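Local coordinates for protein putative N-acetylmuramoyl-L-alanine amidase (Enterococcus phage phiM1EF22, PDB 7D55) that probably binds the enterococcal cell wall as the tetrameric cell-binding domain of a phage endolysin, a putative N-acetylmuramoyl-L-alanine amidase, at residues E46-Y49 against R50-G54; P58-Q62 against K63-K67. All blocks are in the same frame, centred on the assembly; numbering follows the deposited sequence.

Contact 1. Residues E46-Y49 against R50-G54; sequences EDIY and RKNNG
Ile48 O is gripped twice by Asn52. The backbone N of Asn52 supplies the helical i+4 bond, and Asn52 ND2 comes to Ile48 O from the opposite face of the carbonyl, at 2.9 Å and 46° out of its plane. Asparagine is short enough to fold back in this way and still offer both ends of its amide to a second subunit, where OD1 meets the hydroxyl of Tyr49 and ND2 the carbonyl of Tyr2. Next along the chain, Asn53 ND2 sits 3.2 Å above the centre of the Tyr49 ring, the amide steeply inclined to it at 61°, which would bring polar N-H groups near the pi cloud. The ring reaches this place because CG of Tyr49 is anti to the backbone N (chi1 -176°). All this lies in the last turns of helix 39-53, which stops at Gly54, where positive phi suits glycine. Asp47, Lys51, Glu46 and Arg50 form a charged group threaded by waters, part of it facing the second subunit. Lys51 NZ makes a salt bridge with Asp47 OD2 (3.1 Å), and that same oxygen is bonded to the Tyr60 hydroxyl of the second subunit. Arg50 lays its guanidinium face over Glu46 O. Single waters join its NH2 to Glu46 OE1 and its NH1 to Asp47 OD1, while its NE turns to a salt bridge with Asp56.

Contact 2. Residues P58-Q62 against K63-K67; sequences PFYSQ and KEWNK
A single helix-like turn follows the short strand 59-60, outermost in the sheet of its own chain, and its opening Ser61-Gln62-Lys63-Glu64 sequence resembles a capping box, although no regular helix develops. Glu64 OE2 accepts from Ser61 N at 2.8 Å, met nearly along its C-O axis. Glutamate suits this place because its chain, bent at chi2 (86°), curls back to the start of the turn. In a full capping box the serine hydroxyl would take the N-H of the glutamate; here Ser61 OG instead accepts from Lys63 N at 3.0 Å, which makes an ST turn. The carbonyl of Ser61 receives both Glu64 N and Trp65 N, the latter in an almost straight bond. A water bridges Phe59 O and Glu64 OE2. Farther on, Asn66 ND2 returns to Gln62 O at 2.9 Å, the acceptor lying in its amide plane, while Asn66 OD1 takes the N-H of Asn68.

The turn also carries Trp65 back over Tyr60. The two form an offset stack, with Trp65 CZ2 over the centre of the Tyr60 ring, 4.1 Å between the Tyr60 centroid and that of the indole's six-membered ring, and planes 16° apart. Tyr60 CB adds a CH-pi contact, 3.9 Å from the centroid of the Trp65 five-membered ring. Broad flat rings suit a place between several elements: Trp65 also meets the rings of Tyr5 on strand 3-9 and Trp71 on helix 71-78, packs on Leu75 of that helix, and touches Val44 of a neighbouring subunit.

Both contacts are local and follow one another along the chain, contact 1 ending helix 39-53 and contact 2 leading from strand 59-60 toward helix 71-78. Contact 1 stands far from the centre of its chain and relies on charges, amides and water; contact 2 lies nearer the centre, with an aromatic stack on one part and a polar turn on another. Within one subunit Tyr49 OH, hydrogen-bonded to Asn52 OD1 of the third subunit, also packs against Pro58 CD, 3.7 Å away. Across the tetramer Ile48 and Lys51 of one copy pack on Tyr60 of another, and Asn52 on its Pro58, so the helix end and strand 59-60 together build a subunit interface.

Contact 1. Residues E46-Y49 against R50-G54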
loop_
_atom_site.group_PDB
_atom_site.type_symbol
_atom_site.label_atom_id
_atom_site.label_comp_id
_atom_site.label_asym_id
_atom_site.label_seq_id
_atom_site.Cartn_x
_atom_site.Cartn_y
_atom_site.Cartn_z
ATOM N N GLU A 46 -10.130 -5.485 -12.149
ATOM C CA GLU A 46 -10.167 -4.643 -13.342
ATOM C C GLU A 46 -11.180 -3.518 -13.189
ATOM O O GLU A 46 -10.911 -2.377 -13.578
ATOM C CB GLU A 46 -10.492 -5.489 -14.572
ATOM C CG GLU A 46 -9.430 -6.521 -14.906
ATOM C CD GLU A 46 -9.929 -7.588 -15.876
ATOM O OE1 GLU A 46 -11.157 -7.691 -16.083
ATOM O OE2 GLU A 46 -9.095 -8.331 -16.440
ATOM N N ASP A 47 -12.341 -3.815 -12.603
ATOM C CA ASP A 47 -13.380 -2.798 -12.459
ATOM C C ASP A 47 -12.959 -1.709 -11.480
ATOM O O ASP A 47 -13.111 -0.514 -11.759
ATOM C CB ASP A 47 -14.680 -3.455 -11.993
ATOM C CG ASP A 47 -15.882 -2.525 -12.111
ATOM O OD1 ASP A 47 -16.279 -2.230 -13.259
ATOM O OD2 ASP A 47 -16.432 -2.093 -11.067
ATOM N N ILE A 48 -12.429 -2.102 -10.321
ATOM C CA ILE A 48 -12.028 -1.113 -9.325
ATOM C C ILE A 48 -10.887 -0.265 -9.860
ATOM O O ILE A 48 -10.872 0.960 -9.691
ATOM C CB ILE A 48 -11.655 -1.796 -7.998
ATOM C CG1 ILE A 48 -12.877 -2.486 -7.379
ATOM C CG2 ILE A 48 -11.058 -0.778 -7.021
ATOM C CD1 ILE A 48 -12.501 -3.454 -6.282
ATOM N N TYR A 49 -9.912 -0.898 -10.514
ATOM C CA TYR A 49 -8.810 -0.128 -11.075
ATOM C C TYR A 49 -9.328 0.897 -12.078
ATOM O O TYR A 49 -8.922 2.067 -12.059
ATOM C CB TYR A 49 -7.782 -1.056 -11.724
ATOM C CG TYR A 49 -6.559 -0.328 -12.232
ATOM C CD1 TYR A 49 -6.586 0.355 -13.440
ATOM C CD2 TYR A 49 -5.382 -0.316 -11.494
ATOM C CE1 TYR A 49 -5.478 1.032 -13.908
ATOM C CE2 TYR A 49 -4.266 0.353 -11.959
ATOM C CZ TYR A 49 -4.325 1.020 -13.172
ATOM O OH TYR A 49 -3.233 1.686 -13.649
ATOM N N ARG A 50 -10.231 0.473 -12.962
ATOM C CA ARG A 50 -10.769 1.379 -13.969
ATOM C C ARG A 50 -11.550 2.521 -13.328
ATOM O O ARG A 50 -11.451 3.670 -13.769
ATOM C CB ARG A 50 -11.641 0.608 -14.958
ATOM C CG ARG A 50 -11.929 1.368 -16.248
ATOM C CD ARG A 50 -12.768 0.536 -17.197
ATOM N NE ARG A 50 -12.105 -0.722 -17.528
ATOM C CZ ARG A 50 -12.486 -1.916 -17.077
ATOM N NH1 ARG A 50 -13.533 -2.017 -16.267
ATOM N NH2 ARG A 50 -11.815 -3.007 -17.434
ATOM N N LYS A 51 -12.328 2.227 -12.284
ATOM C CA LYS A 51 -13.079 3.290 -11.623
ATOM C C LYS A 51 -12.154 4.316 -10.980
ATOM O O LYS A 51 -12.473 5.509 -10.955
ATOM C CB LYS A 51 -14.044 2.698 -10.593
ATOM C CG LYS A 51 -15.336 2.186 -11.214
ATOM C CD LYS A 51 -16.329 1.740 -10.158
ATOM C CE LYS A 51 -17.709 1.495 -10.765
ATOM N NZ LYS A 51 -17.653 0.631 -11.985
ATOM N N ASN A 52 -10.999 3.878 -10.472
ATOM C CA ASN A 52 -10.058 4.804 -9.857
ATOM C C ASN A 52 -9.287 5.597 -10.898
ATOM O O ASN A 52 -9.069 6.800 -10.730
ATOM C CB ASN A 52 -9.076 4.025 -8.992
ATOM C CG ASN A 52 -9.609 3.775 -7.606
ATOM O OD1 ASN A 52 -9.469 4.616 -6.722
ATOM N ND2 ASN A 52 -10.239 2.626 -7.408
ATOM N N ASN A 53 -8.890 4.952 -11.988
ATOM C CA ASN A 53 -7.832 5.476 -12.835
ATOM C C ASN A 53 -8.251 5.825 -14.251
ATOM O O ASN A 53 -7.480 6.492 -14.952
ATOM C CB ASN A 53 -6.645 4.507 -12.832
ATOM C CG ASN A 53 -6.159 4.240 -11.422
ATOM O OD1 ASN A 53 -5.862 5.178 -10.688
ATOM N ND2 ASN A 53 -6.118 2.976 -11.019
ATOM N N GLY A 54 -9.439 5.425 -14.689
ATOM C CA GLY A 54 -9.894 5.810 -16.009
ATOM C C GLY A 54 -9.244 5.068 -17.153
ATOM O O GLY A 54 -9.412 5.474 -18.308
HETATM O O HOH W 1 -12.829 -5.786 -17.176
HETATM O O HOH W 2 -14.820 -0.066 -14.394
HETATM O O HOH W 3 -19.237 -1.595 -12.397
#

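Contact 2. Residues P58-Q62 against K63-K67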
loop_
_atom_site.group_PDB
_atom_site.type_symbol
_atom_site.label_atom_id
_atom_site.label_comp_id
_atom_site.label_asym_id
_atom_site.label_seq_id
_atom_site.Cartn_x
_atom_site.Cartn_y
_atom_site.Cartn_z
ATOM N N PRO A 58 -2.744 -2.563 -16.023
ATOM C CA PRO A 58 -1.739 -3.263 -16.827
ATOM C C PRO A 58 -1.811 -4.766 -16.616
ATOM O O PRO A 58 -1.962 -5.247 -15.492
ATOM C CB PRO A 58 -0.419 -2.701 -16.299
ATOM C CG PRO A 58 -0.775 -1.353 -15.786
ATOM C CD PRO A 58 -2.146 -1.504 -15.194
ATOM N N PHE A 59 -1.688 -5.508 -17.714
ATOM C CA PHE A 59 -1.709 -6.965 -17.691
ATOM C C PHE A 59 -0.544 -7.466 -18.526
ATOM O O PHE A 59 -0.318 -6.986 -19.642
ATOM C CB PHE A 59 -3.034 -7.498 -18.264
ATOM C CG PHE A 59 -3.077 -9.003 -18.436
ATOM C CD1 PHE A 59 -3.150 -9.844 -17.330
ATOM C CD2 PHE A 59 -3.062 -9.572 -19.700
ATOM C CE1 PHE A 59 -3.195 -11.231 -17.478
ATOM C CE2 PHE A 59 -3.108 -10.964 -19.861
ATOM C CZ PHE A 59 -3.174 -11.793 -18.748
ATOM N N TYR A 60 0.213 -8.411 -17.985
ATOM C CA TYR A 60 1.292 -9.036 -18.726
ATOM C C TYR A 60 0.842 -10.449 -19.054
ATOM O O TYR A 60 0.576 -11.246 -18.146
ATOM C CB TYR A 60 2.571 -9.046 -17.902
ATOM C CG TYR A 60 3.129 -7.668 -17.649
ATOM C CD1 TYR A 60 2.687 -6.917 -16.570
ATOM C CD2 TYR A 60 4.088 -7.115 -18.489
ATOM C CE1 TYR A 60 3.186 -5.661 -16.324
ATOM C CE2 TYR A 60 4.605 -5.858 -18.245
ATOM C CZ TYR A 60 4.146 -5.132 -17.164
ATOM O OH TYR A 60 4.655 -3.877 -16.905
ATOM N N SER A 61 0.720 -10.740 -20.338
ATOM C CA SER A 61 0.299 -12.056 -20.770
ATOM C C SER A 61 1.521 -12.949 -20.931
ATOM O O SER A 61 2.671 -12.510 -20.809
ATOM C CB SER A 61 -0.459 -11.958 -22.089
ATOM O OG SER A 61 0.454 -11.919 -23.169
ATOM N N GLN A 62 1.271 -14.217 -21.264
ATOM C CA GLN A 62 2.366 -15.152 -21.505
ATOM C C GLN A 62 3.142 -14.856 -22.780
ATOM O O GLN A 62 4.182 -15.480 -23.005
ATOM C CB GLN A 62 1.848 -16.585 -21.541
ATOM C CG GLN A 62 1.387 -17.100 -20.186
ATOM C CD GLN A 62 0.914 -18.532 -20.278
ATOM O OE1 GLN A 62 1.636 -19.389 -20.776
ATOM N NE2 GLN A 62 -0.305 -18.798 -19.803
ATOM N N LYS A 63 2.654 -13.955 -23.633
ATOM C CA LYS A 63 3.474 -13.494 -24.745
ATOM C C LYS A 63 4.674 -12.698 -24.244
ATOM O O LYS A 63 5.776 -12.820 -24.792
ATOM C CB LYS A 63 2.616 -12.666 -25.704
ATOM C CG LYS A 63 3.361 -12.129 -26.909
ATOM C CD LYS A 63 2.409 -11.471 -27.901
ATOM C CE LYS A 63 3.149 -11.010 -29.157
ATOM N NZ LYS A 63 4.308 -10.132 -28.813
ATOM N N GLU A 64 4.486 -11.907 -23.183
ATOM C CA GLU A 64 5.503 -11.018 -22.625
ATOM C C GLU A 64 6.342 -11.696 -21.539
ATOM O O GLU A 64 7.574 -11.576 -21.524
ATOM C CB GLU A 64 4.827 -9.780 -22.020
ATOM C CG GLU A 64 4.200 -8.809 -23.011
ATOM C CD GLU A 64 2.777 -9.178 -23.398
ATOM O OE1 GLU A 64 2.492 -9.250 -24.614
ATOM O OE2 GLU A 64 1.941 -9.384 -22.489
ATOM N N TRP A 65 5.691 -12.375 -20.599
ATOM C CA TRP A 65 6.364 -12.966 -19.449
ATOM C C TRP A 65 6.093 -14.460 -19.464
ATOM O O TRP A 65 4.937 -14.877 -19.372
ATOM C CB TRP A 65 5.817 -12.382 -18.147
ATOM C CG TRP A 65 6.156 -10.954 -17.845
ATOM C CD1 TRP A 65 6.787 -10.049 -18.651
ATOM C CD2 TRP A 65 5.872 -10.277 -16.621
ATOM N NE1 TRP A 65 6.908 -8.836 -17.994
ATOM C CE2 TRP A 65 6.353 -8.955 -16.746
ATOM C CE3 TRP A 65 5.249 -10.659 -15.434
ATOM C CZ2 TRP A 65 6.233 -8.017 -15.718
ATOM C CZ3 TRP A 65 5.132 -9.734 -14.418
ATOM C CH2 TRP A 65 5.619 -8.425 -14.565
ATOM N N ASN A 66 7.151 -15.262 -19.554
ATOM C CA ASN A 66 6.995 -16.711 -19.648
ATOM C C ASN A 66 8.298 -17.354 -19.180
ATOM O O ASN A 66 9.199 -16.670 -18.686
ATOM C CB ASN A 66 6.604 -17.099 -21.076
ATOM C CG ASN A 66 7.559 -16.535 -22.095
ATOM O OD1 ASN A 66 8.762 -16.775 -22.022
ATOM N ND2 ASN A 66 7.036 -15.769 -23.047
ATOM N N LYS A 67 8.414 -18.672 -19.340
ATOM C CA LYS A 67 9.605 -19.348 -18.826
ATOM C C LYS A 67 10.861 -18.947 -19.574
ATOM O O LYS A 67 11.965 -19.083 -19.036
ATOM C CB LYS A 67 9.424 -20.863 -18.845
ATOM C CG LYS A 67 8.270 -21.336 -17.965
ATOM C CD LYS A 67 8.098 -22.839 -18.037
ATOM C CE LYS A 67 6.911 -23.267 -17.207
ATOM N NZ LYS A 67 6.563 -24.706 -17.516
HETATM O O HOH W 4 -0.598 -7.734 -22.330
#